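Local coordinates for protein tyrocidine synthetase 3 (Brevibacillus brevis, PDB 2JGP) that forms peptide bonds in the nonribosomal synthesis of the antibiotic tyrocidine, here as a bidomain of a peptidyl carrier and a condensation domain, at residues 12-17 against 84-89; 20-25 against 45-50; 107-112 against 117-122; 261-264 against 268-271; 274-279 against 405-410. All coordinates share one frame; numbering follows the deposited sequence.

Interaction 1: 12-17 against 84-89; sequences EARLAQ and NVFSIE
Arg-14 and Phe-86 reach for each other with the same first torsion. In both, CG stands beside the backbone N and opposite the carbonyl carbon (chi1 -72°). The Arg-14 chain then runs extended from CG to NE, which carries its guanidinium across a wide backbone gap. The CA atoms of the two residues are still 12.7 Å apart. The result is an off-centre cation-pi contact, with Arg-14 CZ 4.4 Å from the centroid of the Phe-86 ring. Arg-14 NH1 lies over one ring face, displaced toward the rim. The closest pair is Arg-14 NH2 and Phe-86 CE2 at 3.6 Å. The two planes are tilted 45° from each other. This contact joins helix 10-23 of the four-helix carrier domain to the linker that leads from helix 70-79 to the condensation domain. The linker bends here in a type I turn from Asn-84 to Ser-87. An Asx turn sets its start, with Phe-86 N donating to Asn-84 OD1 over 2.8 Å from above the carbonyl plane. The charged end of Arg-14 has further partners: NE donates to Gly-403 O, and NH2 makes a salt bridge with Asp-406 OD2. Trp-11 also meets the Phe-86 ring edge-to-face.

Interaction 2: 20-25 against 45-50; sequences EQVLNV and MRVLSS
Val-22 and Val-47 mark the closest backbone approach, with their CA atoms 6.4 Å apart. Val-22 lies in the last turn of helix 10-23. Val-47 lies inside helix 41-55. Two residues after Val-22 the chain leaves helical geometry at Asn-24, which has a positive phi. The side chain of Val-22 points at the second helix and carries the contact with both methyls. CG1, anti to the backbone N (chi1 168°), lies 3.9 Å from Val-47 CG2. The same CG1 is 3.9 Å from Arg-46 CB. The other methyl, Val-22 CG2, turns along the helix toward Ser-50 and stops 3.9 Å from its OG. Val-22 thus sits on a surface made by three residues from two successive turns. The two valine side chains meet at about a right angle, and Val-47 offers one methyl. Val-47 also packs on Phe-34 and Trp-19, which places it in the interior of the carrier's four-helix bundle. Helix 41-55 begins at the GGHSL sequence, whose serine carries phosphopantetheine in carrier proteins. Val-22 CG2 meets Ser-50 OG only by van der Waals contact, since a methyl offers no polar partner. The contact therefore relies on shape and buried aliphatic surface, not directional bonds.

Interaction 3: 107-112 against 117-122; sequences YILDQF and ISYNMP
Leu-109 meets Tyr-119 with most of its side chain. Its CB comes first, 4.0 Å from Tyr-119 CE1 and near the plane of the ring, so it sits at the ring edge. The same CB is 3.7 Å from Tyr-119 OH. Next, Leu-109 CG lies 3.9 Å from that hydroxyl oxygen. At the tip, the methyl CD1 comes to 3.0 Å of Tyr-119 OH, which is very short for carbon against oxygen and therefore doubtful in detail. The torsion of Leu-109 explains the order of touches: CG stands beside the backbone N (chi1 -69°), which lays the side chain across the phenol end. The two side chains cross at about a right angle. The backbone of the next residue joins in, with Asp-110 N 4.4 Å from Tyr-119 CE1 and close to the ring plane. Tyr-119 itself sits in a type I turn from Ile-117 to Asn-120, in the loop that leads from helix 101-113 to strand 123-129. Asp-110 bonds through OD2 to His-221 NE2, and the backbone of Tyr-119 bonds to that of His-222. These two histidines open the HHxxxDG sequence. The arrangement thus borders the signature motif that marks the active site of condensation domains.

Interaction 4: 261-264 against 268-271; sequences QEFS and AFHK
Ala-268 makes the first touch, with its CB 3.6 Å from Phe-263 CE1. It meets the ring obliquely. Phe-269 follows and does most of the work. Its backbone N lies 3.7 Å from Phe-263 CZ, so the start of this segment runs along the outer part of the Phe-263 ring. Phe-269 CB sits over one face of that ring, 4.2 Å from the centroid, as a CH-pi contact. It also comes close to the Phe-263 backbone, 3.1 Å from O, which makes the packing tight. The two segments flank the short turn that joins helices 253-263 and 267-279 of the condensation domain. Ser-266 ties this turn together: its OG bonds both Phe-263 O and Phe-269 N. Beyond CB, the Phe-269 ring is set by CG anti to the backbone N (chi1 178°), and it reaches back over Ser-264. One face takes Ser-264 CA at 4.0 Å from the centroid, a second CH-pi contact. Phe-269 CD2 lies 3.4 Å from Ser-264 O. At the ring's edge, near its plane, Phe-269 CD1 is 3.8 Å from Phe-263 CD2. The ring planes stand at 81°, with the centroids 6.0 Å apart. Trp-259 stacks on Phe-263, and Tyr-407 meets the Phe-269 ring.

Interaction 5: 274-279 against 405-410; sequences AYWLQT and QDYPFE
Trp-276 on helix 267-279 and Tyr-407 in the loop before helix 409-415 are the nearest backbone points, with CA atoms 8.4 Å apart. Both side chains point into the gap and slide past each other in opposite directions. Trp-276 CG stands beside its backbone N (chi1 -67°), while Tyr-407 CG is anti to its own (chi1 -177°). The tyrosine ring and the five-membered ring of the indole end nearly parallel, at 16°. They are slid so far apart that they barely overlap, and their centroids are 5.7 Å apart. The contact is therefore made by a few carbons. Trp-276 CD1 lies 3.6 Å from Tyr-407 CD2 and 3.9 Å from Tyr-407 CB. Leu-277 adds a looser touch, with CD2 4.4 Å from Tyr-407 OH. The indole is held in place from two more directions. Its NE1 donates to His-404 O, and Tyr-275 puts CD2 over the centre of one Trp-276 ring face, 3.7 Å above it. Tyr-407 OH has a weak hydrogen bond with Glu-273 OE1. Pro-408 takes the N-cap position of helix 409-415. Segment 405-410 reads QDYPFE, and with His-404 before it matches core motif C6, (H/N)QD(Y/V)PFE, of condensation domains, which here packs against helix 267-279.

Interactions 1, 4 and 5 form one continuous patch where the carrier helix, the linker and the condensation domain meet. Interaction 1 touches interaction 4 through Phe-86 CE2 and Phe-263 CZ, 3.5 Å apart. It is tied to interaction 5 by a salt bridge, with Arg-14 NH2 2.9 Å from Asp-406 OD2. Interactions 4 and 5 share helix 267-279 and meet at Phe-269 CZ and Tyr-407 CD1, 3.6 Å apart. Interaction 2 shares helix 10-23 with interaction 1, centres 15 Å apart, but lies farther from the condensation domain. A sodium ion bound by Gln-396 and Asp-400 lies about 8 Å from the Arg-14 side chain. Interaction 3 stands apart beside the HHxxxDG motif, its nearest atoms about 8 Å from interaction 5.

Interaction 1: 12-17 against 84-89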
# COMPACT_ATOMS: atom_id res chain seq x y z
N GLU A 12 -9.16 -12.41 -9.70
CA GLU A 12 -8.69 -12.74 -11.05
C GLU A 12 -7.32 -13.42 -11.00
O GLU A 12 -7.09 -14.41 -11.70
CB GLU A 12 -8.66 -11.49 -11.94
CG GLU A 12 -10.04 -11.07 -12.42
CD GLU A 12 -10.00 -9.93 -13.41
OE1 GLU A 12 -11.10 -9.49 -13.84
OE2 GLU A 12 -8.89 -9.48 -13.78
N ALA A 13 -6.44 -12.91 -10.13
CA ALA A 13 -5.12 -13.51 -9.94
C ALA A 13 -5.22 -14.93 -9.36
O ALA A 13 -4.60 -15.85 -9.89
CB ALA A 13 -4.27 -12.63 -9.02
N ARG A 14 -6.00 -15.10 -8.30
CA ARG A 14 -6.16 -16.40 -7.66
C ARG A 14 -6.72 -17.44 -8.62
O ARG A 14 -6.20 -18.55 -8.72
CB ARG A 14 -7.06 -16.28 -6.42
CG ARG A 14 -6.40 -15.56 -5.27
CD ARG A 14 -7.37 -15.26 -4.15
NE ARG A 14 -6.66 -14.73 -2.99
CZ ARG A 14 -7.21 -14.00 -2.03
NH1 ARG A 14 -8.51 -13.71 -2.05
NH2 ARG A 14 -6.46 -13.55 -1.03
N LEU A 15 -7.79 -17.07 -9.31
CA LEU A 15 -8.43 -17.97 -10.26
C LEU A 15 -7.51 -18.35 -11.41
O LEU A 15 -7.41 -19.53 -11.76
CB LEU A 15 -9.71 -17.35 -10.82
CG LEU A 15 -10.93 -17.42 -9.91
CD1 LEU A 15 -12.01 -16.41 -10.36
CD2 LEU A 15 -11.49 -18.84 -9.88
N ALA A 16 -6.85 -17.36 -11.99
CA ALA A 16 -5.98 -17.57 -13.14
C ALA A 16 -4.89 -18.58 -12.81
O ALA A 16 -4.59 -19.45 -13.61
CB ALA A 16 -5.37 -16.26 -13.60
N GLN A 17 -4.31 -18.43 -11.62
CA GLN A 17 -3.29 -19.35 -11.10
C GLN A 17 -3.81 -20.79 -11.01
O GLN A 17 -3.14 -21.72 -11.44
CB GLN A 17 -2.81 -18.84 -9.73
CG GLN A 17 -2.22 -19.88 -8.76
CD GLN A 17 -3.18 -20.25 -7.61
OE1 GLN A 17 -3.98 -19.43 -7.10
NE2 GLN A 17 -3.09 -21.50 -7.19
N ASN A 84 -17.97 -18.16 1.12
CA ASN A 84 -16.80 -17.33 0.85
C ASN A 84 -16.28 -16.78 2.17
O ASN A 84 -16.84 -15.84 2.73
CB ASN A 84 -17.16 -16.19 -0.12
CG ASN A 84 -15.98 -15.27 -0.42
OD1 ASN A 84 -14.90 -15.40 0.17
ND2 ASN A 84 -16.18 -14.34 -1.34
N VAL A 85 -15.20 -17.37 2.68
CA VAL A 85 -14.66 -16.96 3.98
C VAL A 85 -13.96 -15.60 3.93
O VAL A 85 -13.57 -15.09 4.97
CB VAL A 85 -13.68 -18.01 4.57
CG1 VAL A 85 -14.40 -19.35 4.79
CG2 VAL A 85 -12.47 -18.18 3.67
N PHE A 86 -13.78 -15.04 2.72
CA PHE A 86 -13.17 -13.71 2.53
C PHE A 86 -14.19 -12.57 2.54
O PHE A 86 -13.81 -11.40 2.47
CB PHE A 86 -12.40 -13.66 1.21
CG PHE A 86 -11.13 -14.45 1.22
CD1 PHE A 86 -11.13 -15.80 0.92
CD2 PHE A 86 -9.93 -13.83 1.53
CE1 PHE A 86 -9.96 -16.52 0.93
CE2 PHE A 86 -8.75 -14.56 1.55
CZ PHE A 86 -8.77 -15.90 1.25
N SER A 87 -15.47 -12.91 2.61
CA SER A 87 -16.54 -11.91 2.53
C SER A 87 -16.61 -11.07 3.80
O SER A 87 -16.62 -11.60 4.91
CB SER A 87 -17.88 -12.61 2.30
OG SER A 87 -18.95 -11.70 2.41
N ILE A 88 -16.66 -9.75 3.62
CA ILE A 88 -16.78 -8.81 4.74
C ILE A 88 -18.18 -8.20 4.74
O ILE A 88 -18.54 -7.46 3.82
CB ILE A 88 -15.72 -7.69 4.65
CG1 ILE A 88 -14.32 -8.29 4.64
CG2 ILE A 88 -15.86 -6.73 5.81
CD1 ILE A 88 -13.24 -7.27 4.34
N GLU A 89 -18.96 -8.51 5.77
CA GLU A 89 -20.34 -8.03 5.89
C GLU A 89 -20.51 -7.22 7.18
O GLU A 89 -19.69 -7.33 8.10
CB GLU A 89 -21.30 -9.23 5.92
CG GLU A 89 -21.14 -10.18 4.73
CD GLU A 89 -21.66 -9.59 3.44
OE1 GLU A 89 -20.83 -9.11 2.62
OE2 GLU A 89 -22.89 -9.60 3.24

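Interaction 2: 20-25 against 45-50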
# COMPACT_ATOMS: atom_id res chain seq x y z
N GLU A 20 -4.39 -22.30 -14.58
CA GLU A 20 -3.11 -22.67 -15.18
C GLU A 20 -2.63 -24.03 -14.67
O GLU A 20 -2.18 -24.87 -15.45
CB GLU A 20 -2.05 -21.60 -14.89
CG GLU A 20 -2.29 -20.31 -15.65
CD GLU A 20 -1.47 -19.14 -15.12
OE1 GLU A 20 -1.47 -18.08 -15.78
OE2 GLU A 20 -0.82 -19.28 -14.06
N GLN A 21 -2.74 -24.24 -13.36
CA GLN A 21 -2.35 -25.52 -12.76
C GLN A 21 -3.25 -26.67 -13.21
O GLN A 21 -2.76 -27.73 -13.61
CB GLN A 21 -2.38 -25.42 -11.24
CG GLN A 21 -1.32 -24.48 -10.67
CD GLN A 21 0.09 -24.83 -11.11
OE1 GLN A 21 0.82 -23.98 -11.63
NE2 GLN A 21 0.47 -26.09 -10.94
N VAL A 22 -4.56 -26.45 -13.14
CA VAL A 22 -5.52 -27.50 -13.47
C VAL A 22 -5.50 -27.85 -14.97
O VAL A 22 -5.49 -29.03 -15.33
CB VAL A 22 -6.95 -27.10 -13.06
CG1 VAL A 22 -7.97 -28.07 -13.67
CG2 VAL A 22 -7.07 -27.05 -11.54
N LEU A 23 -5.47 -26.82 -15.82
CA LEU A 23 -5.48 -27.03 -17.27
C LEU A 23 -4.10 -27.32 -17.86
O LEU A 23 -4.01 -27.81 -18.99
CB LEU A 23 -6.08 -25.81 -17.99
CG LEU A 23 -7.56 -25.53 -17.75
CD1 LEU A 23 -7.96 -24.22 -18.39
CD2 LEU A 23 -8.42 -26.68 -18.28
N ASN A 24 -3.04 -27.02 -17.11
CA ASN A 24 -1.67 -27.05 -17.63
C ASN A 24 -1.56 -26.18 -18.88
O ASN A 24 -1.06 -26.61 -19.92
CB ASN A 24 -1.21 -28.49 -17.92
CG ASN A 24 0.26 -28.56 -18.32
OD1 ASN A 24 1.05 -27.68 -17.98
ND2 ASN A 24 0.63 -29.61 -19.04
N VAL A 25 -2.04 -24.95 -18.76
CA VAL A 25 -1.94 -23.97 -19.83
C VAL A 25 -1.34 -22.71 -19.20
O VAL A 25 -1.75 -22.33 -18.10
CB VAL A 25 -3.31 -23.67 -20.45
CG1 VAL A 25 -3.22 -22.56 -21.45
CG2 VAL A 25 -3.88 -24.93 -21.11
N MET A 45 -14.54 -29.53 -12.33
CA MET A 45 -14.69 -30.01 -10.95
C MET A 45 -13.37 -29.90 -10.17
O MET A 45 -13.38 -29.61 -8.97
CB MET A 45 -15.24 -31.44 -10.94
CG MET A 45 -16.70 -31.51 -11.35
SD MET A 45 -17.43 -33.15 -11.29
CE MET A 45 -16.46 -34.03 -12.51
N ARG A 46 -12.25 -30.12 -10.85
CA ARG A 46 -10.93 -29.93 -10.24
C ARG A 46 -10.67 -28.46 -9.87
O ARG A 46 -10.05 -28.19 -8.84
CB ARG A 46 -9.82 -30.44 -11.15
CG ARG A 46 -9.73 -31.94 -11.27
CD ARG A 46 -8.73 -32.32 -12.34
NE ARG A 46 -8.35 -33.73 -12.29
CZ ARG A 46 -7.66 -34.37 -13.23
NH1 ARG A 46 -7.25 -33.74 -14.33
NH2 ARG A 46 -7.37 -35.66 -13.07
N VAL A 47 -11.12 -27.53 -10.71
CA VAL A 47 -11.00 -26.10 -10.40
C VAL A 47 -11.80 -25.76 -9.13
O VAL A 47 -11.31 -25.05 -8.26
CB VAL A 47 -11.47 -25.21 -11.57
CG1 VAL A 47 -11.66 -23.75 -11.10
CG2 VAL A 47 -10.48 -25.28 -12.72
N LEU A 48 -13.02 -26.28 -9.05
CA LEU A 48 -13.86 -26.09 -7.87
C LEU A 48 -13.18 -26.64 -6.62
O LEU A 48 -13.17 -25.98 -5.57
CB LEU A 48 -15.22 -26.77 -8.05
CG LEU A 48 -16.05 -26.36 -9.27
CD1 LEU A 48 -17.38 -27.08 -9.26
CD2 LEU A 48 -16.24 -24.85 -9.32
N SER A 49 -12.62 -27.84 -6.74
CA SER A 49 -11.90 -28.48 -5.64
C SER A 49 -10.69 -27.66 -5.20
O SER A 49 -10.47 -27.47 -4.01
CB SER A 49 -11.45 -29.88 -6.04
OG SER A 49 -12.56 -30.74 -6.20
N SER A 50 -9.91 -27.19 -6.17
CA SER A 50 -8.70 -26.40 -5.88
C SER A 50 -9.00 -25.08 -5.18
O SER A 50 -8.26 -24.69 -4.27
CB SER A 50 -7.90 -26.12 -7.16
OG SER A 50 -7.37 -27.31 -7.69

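Interaction 3: 107-112 against 117-122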
# COMPACT_ATOMS: atom_id res chain seq x y z
N TYR A 107 -0.85 0.20 18.65
CA TYR A 107 -1.27 0.40 20.04
C TYR A 107 -0.16 0.01 21.03
O TYR A 107 0.19 0.80 21.91
CB TYR A 107 -2.54 -0.39 20.37
CG TYR A 107 -3.06 -0.08 21.75
CD1 TYR A 107 -3.92 1.00 21.97
CD2 TYR A 107 -2.66 -0.83 22.85
CE1 TYR A 107 -4.39 1.30 23.24
CE2 TYR A 107 -3.12 -0.54 24.13
CZ TYR A 107 -3.98 0.53 24.32
OH TYR A 107 -4.42 0.81 25.59
N ILE A 108 0.36 -1.20 20.86
CA ILE A 108 1.40 -1.74 21.74
C ILE A 108 2.66 -0.88 21.70
O ILE A 108 3.24 -0.58 22.75
CB ILE A 108 1.76 -3.19 21.35
CG1 ILE A 108 0.58 -4.13 21.64
CG2 ILE A 108 2.98 -3.67 22.12
CD1 ILE A 108 0.76 -5.51 21.08
N LEU A 109 3.08 -0.48 20.51
CA LEU A 109 4.27 0.36 20.36
C LEU A 109 4.05 1.75 20.96
O LEU A 109 4.91 2.26 21.68
CB LEU A 109 4.71 0.45 18.90
CG LEU A 109 5.26 -0.86 18.33
CD1 LEU A 109 5.48 -0.76 16.84
CD2 LEU A 109 6.55 -1.25 19.02
N ASP A 110 2.88 2.33 20.70
CA ASP A 110 2.50 3.63 21.26
C ASP A 110 2.49 3.64 22.80
O ASP A 110 2.92 4.61 23.42
CB ASP A 110 1.12 4.04 20.73
CG ASP A 110 0.73 5.47 21.07
OD1 ASP A 110 0.35 5.74 22.23
OD2 ASP A 110 0.78 6.32 20.15
N GLN A 111 2.02 2.55 23.40
CA GLN A 111 1.71 2.51 24.83
C GLN A 111 2.85 1.98 25.70
O GLN A 111 3.03 2.43 26.83
CB GLN A 111 0.45 1.67 25.06
CG GLN A 111 -0.82 2.34 24.53
CD GLN A 111 -1.43 3.32 25.53
OE1 GLN A 111 -1.42 3.08 26.74
NE2 GLN A 111 -1.98 4.41 25.02
N PHE A 112 3.60 1.02 25.16
CA PHE A 112 4.67 0.36 25.90
C PHE A 112 6.07 0.75 25.44
O PHE A 112 7.01 0.71 26.23
CB PHE A 112 4.50 -1.16 25.81
CG PHE A 112 3.23 -1.67 26.44
CD1 PHE A 112 3.22 -2.09 27.76
CD2 PHE A 112 2.05 -1.72 25.71
CE1 PHE A 112 2.06 -2.56 28.36
CE2 PHE A 112 0.88 -2.20 26.29
CZ PHE A 112 0.88 -2.62 27.62
N ILE A 117 5.80 11.02 18.42
CA ILE A 117 4.91 11.47 17.34
C ILE A 117 5.13 10.67 16.05
O ILE A 117 4.74 11.12 14.96
CB ILE A 117 5.09 12.99 17.06
CG1 ILE A 117 6.49 13.31 16.53
CG2 ILE A 117 4.81 13.80 18.32
CD1 ILE A 117 6.68 14.75 16.11
N SER A 118 5.72 9.49 16.16
CA SER A 118 6.05 8.68 14.99
C SER A 118 4.82 8.16 14.24
O SER A 118 4.90 7.91 13.04
CB SER A 118 6.95 7.51 15.38
OG SER A 118 7.30 6.72 14.25
N TYR A 119 3.69 8.00 14.93
CA TYR A 119 2.44 7.58 14.30
C TYR A 119 1.50 8.75 13.98
O TYR A 119 0.33 8.54 13.65
CB TYR A 119 1.70 6.55 15.15
CG TYR A 119 2.39 5.20 15.21
CD1 TYR A 119 2.66 4.59 16.43
CD2 TYR A 119 2.74 4.53 14.04
CE1 TYR A 119 3.29 3.34 16.48
CE2 TYR A 119 3.37 3.29 14.08
CZ TYR A 119 3.63 2.71 15.30
OH TYR A 119 4.25 1.48 15.33
N ASN A 120 1.99 9.97 14.10
CA ASN A 120 1.24 11.13 13.64
C ASN A 120 1.22 11.21 12.12
O ASN A 120 2.13 10.72 11.45
CB ASN A 120 1.81 12.42 14.23
CG ASN A 120 1.57 12.52 15.72
OD1 ASN A 120 1.95 11.63 16.48
ND2 ASN A 120 0.92 13.60 16.15
N MET A 121 0.17 11.83 11.59
CA MET A 121 0.01 12.04 10.17
C MET A 121 -0.35 13.51 9.92
O MET A 121 -1.48 13.81 9.56
CB MET A 121 -1.11 11.16 9.63
CG MET A 121 -0.86 9.68 9.78
SD MET A 121 -2.25 8.69 9.21
CE MET A 121 -2.22 9.02 7.45
N PRO A 122 0.61 14.42 10.15
CA PRO A 122 0.32 15.84 9.96
C PRO A 122 0.33 16.28 8.50
O PRO A 122 1.10 15.75 7.70
CB PRO A 122 1.47 16.52 10.71
CG PRO A 122 2.59 15.56 10.64
CD PRO A 122 1.98 14.19 10.63

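Interaction 4: 261-264 against 268-271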
# COMPACT_ATOMS: atom_id res chain seq x y z
N GLN A 261 -10.27 -11.01 12.34
CA GLN A 261 -10.17 -11.91 13.50
C GLN A 261 -10.79 -13.28 13.22
O GLN A 261 -10.19 -14.31 13.51
CB GLN A 261 -10.83 -11.29 14.73
CG GLN A 261 -10.67 -12.13 15.98
CD GLN A 261 -11.36 -11.52 17.17
OE1 GLN A 261 -12.58 -11.31 17.15
NE2 GLN A 261 -10.60 -11.24 18.22
N GLU A 262 -12.00 -13.29 12.67
CA GLU A 262 -12.66 -14.54 12.28
C GLU A 262 -11.83 -15.31 11.27
O GLU A 262 -11.61 -16.51 11.42
CB GLU A 262 -14.04 -14.26 11.68
CG GLU A 262 -15.06 -13.74 12.68
CD GLU A 262 -16.32 -13.21 12.03
OE1 GLU A 262 -17.32 -13.02 12.75
OE2 GLU A 262 -16.32 -12.99 10.79
N PHE A 263 -11.35 -14.59 10.25
CA PHE A 263 -10.57 -15.18 9.18
C PHE A 263 -9.31 -15.87 9.70
O PHE A 263 -8.91 -16.91 9.18
CB PHE A 263 -10.19 -14.11 8.15
CG PHE A 263 -9.46 -14.65 6.97
CD1 PHE A 263 -10.12 -15.44 6.03
CD2 PHE A 263 -8.11 -14.38 6.78
CE1 PHE A 263 -9.45 -15.94 4.94
CE2 PHE A 263 -7.44 -14.88 5.69
CZ PHE A 263 -8.11 -15.66 4.76
N SER A 264 -8.71 -15.29 10.74
CA SER A 264 -7.47 -15.81 11.31
C SER A 264 -7.57 -17.27 11.77
O SER A 264 -6.56 -17.95 11.88
CB SER A 264 -7.01 -14.94 12.48
OG SER A 264 -7.81 -15.18 13.62
N ALA A 268 -8.35 -21.21 5.17
CA ALA A 268 -7.90 -20.24 4.17
C ALA A 268 -6.73 -19.40 4.68
O ALA A 268 -5.77 -19.18 3.96
CB ALA A 268 -9.05 -19.34 3.74
N PHE A 269 -6.81 -18.94 5.93
CA PHE A 269 -5.72 -18.17 6.54
C PHE A 269 -4.44 -19.00 6.62
O PHE A 269 -3.35 -18.49 6.37
CB PHE A 269 -6.13 -17.67 7.92
CG PHE A 269 -5.05 -16.91 8.64
CD1 PHE A 269 -4.95 -15.53 8.51
CD2 PHE A 269 -4.16 -17.56 9.48
CE1 PHE A 269 -3.96 -14.82 9.19
CE2 PHE A 269 -3.17 -16.86 10.17
CZ PHE A 269 -3.07 -15.49 10.02
N HIS A 270 -4.56 -20.28 6.96
CA HIS A 270 -3.39 -21.16 7.03
C HIS A 270 -2.69 -21.26 5.67
O HIS A 270 -1.47 -21.35 5.60
CB HIS A 270 -3.80 -22.55 7.51
CG HIS A 270 -2.66 -23.35 8.05
ND1 HIS A 270 -2.07 -24.37 7.34
CD2 HIS A 270 -2.02 -23.30 9.24
CE1 HIS A 270 -1.11 -24.91 8.07
NE2 HIS A 270 -1.06 -24.29 9.23
N LYS A 271 -3.47 -21.24 4.60
CA LYS A 271 -2.92 -21.28 3.25
C LYS A 271 -2.29 -19.94 2.85
O LYS A 271 -1.26 -19.93 2.18
CB LYS A 271 -4.00 -21.67 2.23
CG LYS A 271 -4.49 -23.11 2.35
CD LYS A 271 -3.45 -24.10 1.86
CE LYS A 271 -3.99 -25.52 1.88
NZ LYS A 271 -2.97 -26.50 1.40

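Interaction 5: 274-279 against 405-410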
# COMPACT_ATOMS: atom_id res chain seq x y z
N ALA A 274 0.92 -20.13 4.78
CA ALA A 274 1.80 -21.18 4.27
C ALA A 274 2.64 -20.70 3.09
O ALA A 274 3.82 -21.04 3.00
CB ALA A 274 1.00 -22.40 3.86
N TYR A 275 2.03 -19.91 2.21
CA TYR A 275 2.75 -19.35 1.07
C TYR A 275 3.99 -18.57 1.52
O TYR A 275 5.07 -18.75 0.97
CB TYR A 275 1.85 -18.45 0.21
CG TYR A 275 2.65 -17.73 -0.84
CD1 TYR A 275 2.98 -18.36 -2.04
CD2 TYR A 275 3.14 -16.44 -0.62
CE1 TYR A 275 3.74 -17.71 -3.00
CE2 TYR A 275 3.90 -15.80 -1.56
CZ TYR A 275 4.20 -16.43 -2.75
OH TYR A 275 4.97 -15.77 -3.68
N TRP A 276 3.81 -17.72 2.53
CA TRP A 276 4.89 -16.85 3.00
C TRP A 276 5.95 -17.61 3.79
O TRP A 276 7.14 -17.32 3.67
CB TRP A 276 4.31 -15.71 3.84
CG TRP A 276 3.49 -14.78 3.00
CD1 TRP A 276 2.14 -14.65 3.00
CD2 TRP A 276 3.98 -13.90 1.98
NE1 TRP A 276 1.75 -13.71 2.07
CE2 TRP A 276 2.86 -13.23 1.43
CE3 TRP A 276 5.26 -13.59 1.50
CZ2 TRP A 276 2.98 -12.28 0.41
CZ3 TRP A 276 5.38 -12.64 0.50
CH2 TRP A 276 4.24 -12.00 -0.04
N LEU A 277 5.52 -18.59 4.57
CA LEU A 277 6.45 -19.41 5.34
C LEU A 277 7.33 -20.23 4.41
O LEU A 277 8.53 -20.35 4.63
CB LEU A 277 5.70 -20.30 6.34
CG LEU A 277 4.86 -19.56 7.38
CD1 LEU A 277 4.33 -20.52 8.43
CD2 LEU A 277 5.65 -18.42 8.03
N GLN A 278 6.73 -20.78 3.35
CA GLN A 278 7.47 -21.50 2.30
C GLN A 278 8.45 -20.57 1.60
O GLN A 278 9.62 -20.91 1.44
CB GLN A 278 6.50 -22.08 1.26
CG GLN A 278 5.69 -23.27 1.74
CD GLN A 278 4.40 -23.51 0.95
OE1 GLN A 278 3.57 -24.33 1.34
NE2 GLN A 278 4.22 -22.79 -0.16
N THR A 279 7.97 -19.40 1.18
CA THR A 279 8.79 -18.42 0.47
C THR A 279 10.08 -18.06 1.23
O THR A 279 11.12 -17.86 0.60
CB THR A 279 7.99 -17.13 0.15
OG1 THR A 279 6.92 -17.43 -0.75
CG2 THR A 279 8.88 -16.05 -0.46
N GLN A 405 -2.18 -12.07 -0.07
CA GLN A 405 -2.01 -10.81 0.66
C GLN A 405 -2.76 -10.73 1.99
O GLN A 405 -2.53 -9.81 2.79
CB GLN A 405 -2.42 -9.63 -0.23
CG GLN A 405 -3.92 -9.46 -0.41
CD GLN A 405 -4.26 -8.25 -1.24
OE1 GLN A 405 -4.52 -7.17 -0.71
NE2 GLN A 405 -4.21 -8.41 -2.55
N ASP A 406 -3.66 -11.68 2.25
CA ASP A 406 -4.46 -11.64 3.47
C ASP A 406 -3.77 -12.36 4.63
O ASP A 406 -4.39 -13.13 5.38
CB ASP A 406 -5.86 -12.19 3.20
CG ASP A 406 -6.64 -11.31 2.24
OD1 ASP A 406 -6.82 -10.12 2.54
OD2 ASP A 406 -7.06 -11.80 1.18
N TYR A 407 -2.48 -12.10 4.76
CA TYR A 407 -1.68 -12.52 5.90
C TYR A 407 -0.92 -11.28 6.38
O TYR A 407 -0.08 -10.76 5.66
CB TYR A 407 -0.71 -13.61 5.47
CG TYR A 407 0.13 -14.19 6.59
CD1 TYR A 407 -0.46 -14.82 7.67
CD2 TYR A 407 1.52 -14.12 6.54
CE1 TYR A 407 0.30 -15.36 8.69
CE2 TYR A 407 2.29 -14.66 7.56
CZ TYR A 407 1.68 -15.27 8.63
OH TYR A 407 2.45 -15.81 9.64
N PRO A 408 -1.25 -10.78 7.59
CA PRO A 408 -0.59 -9.59 8.13
C PRO A 408 0.93 -9.70 8.19
O PRO A 408 1.45 -10.72 8.65
CB PRO A 408 -1.17 -9.48 9.55
CG PRO A 408 -2.48 -10.17 9.48
CD PRO A 408 -2.30 -11.29 8.50
N PHE A 409 1.63 -8.67 7.74
CA PHE A 409 3.09 -8.62 7.83
C PHE A 409 3.56 -8.83 9.27
O PHE A 409 4.60 -9.43 9.50
CB PHE A 409 3.63 -7.30 7.26
CG PHE A 409 5.13 -7.26 7.16
CD1 PHE A 409 5.78 -7.96 6.15
CD2 PHE A 409 5.89 -6.56 8.08
CE1 PHE A 409 7.17 -7.94 6.06
CE2 PHE A 409 7.29 -6.54 8.00
CZ PHE A 409 7.92 -7.23 6.99
N GLU A 410 2.76 -8.36 10.23
CA GLU A 410 3.04 -8.52 11.66
C GLU A 410 3.13 -9.99 12.08
O GLU A 410 3.97 -10.35 12.91
CB GLU A 410 1.96 -7.85 12.52
CG GLU A 410 1.89 -6.32 12.40
CD GLU A 410 1.10 -5.85 11.20
OE1 GLU A 410 0.23 -6.61 10.71
OE2 GLU A 410 1.34 -4.71 10.74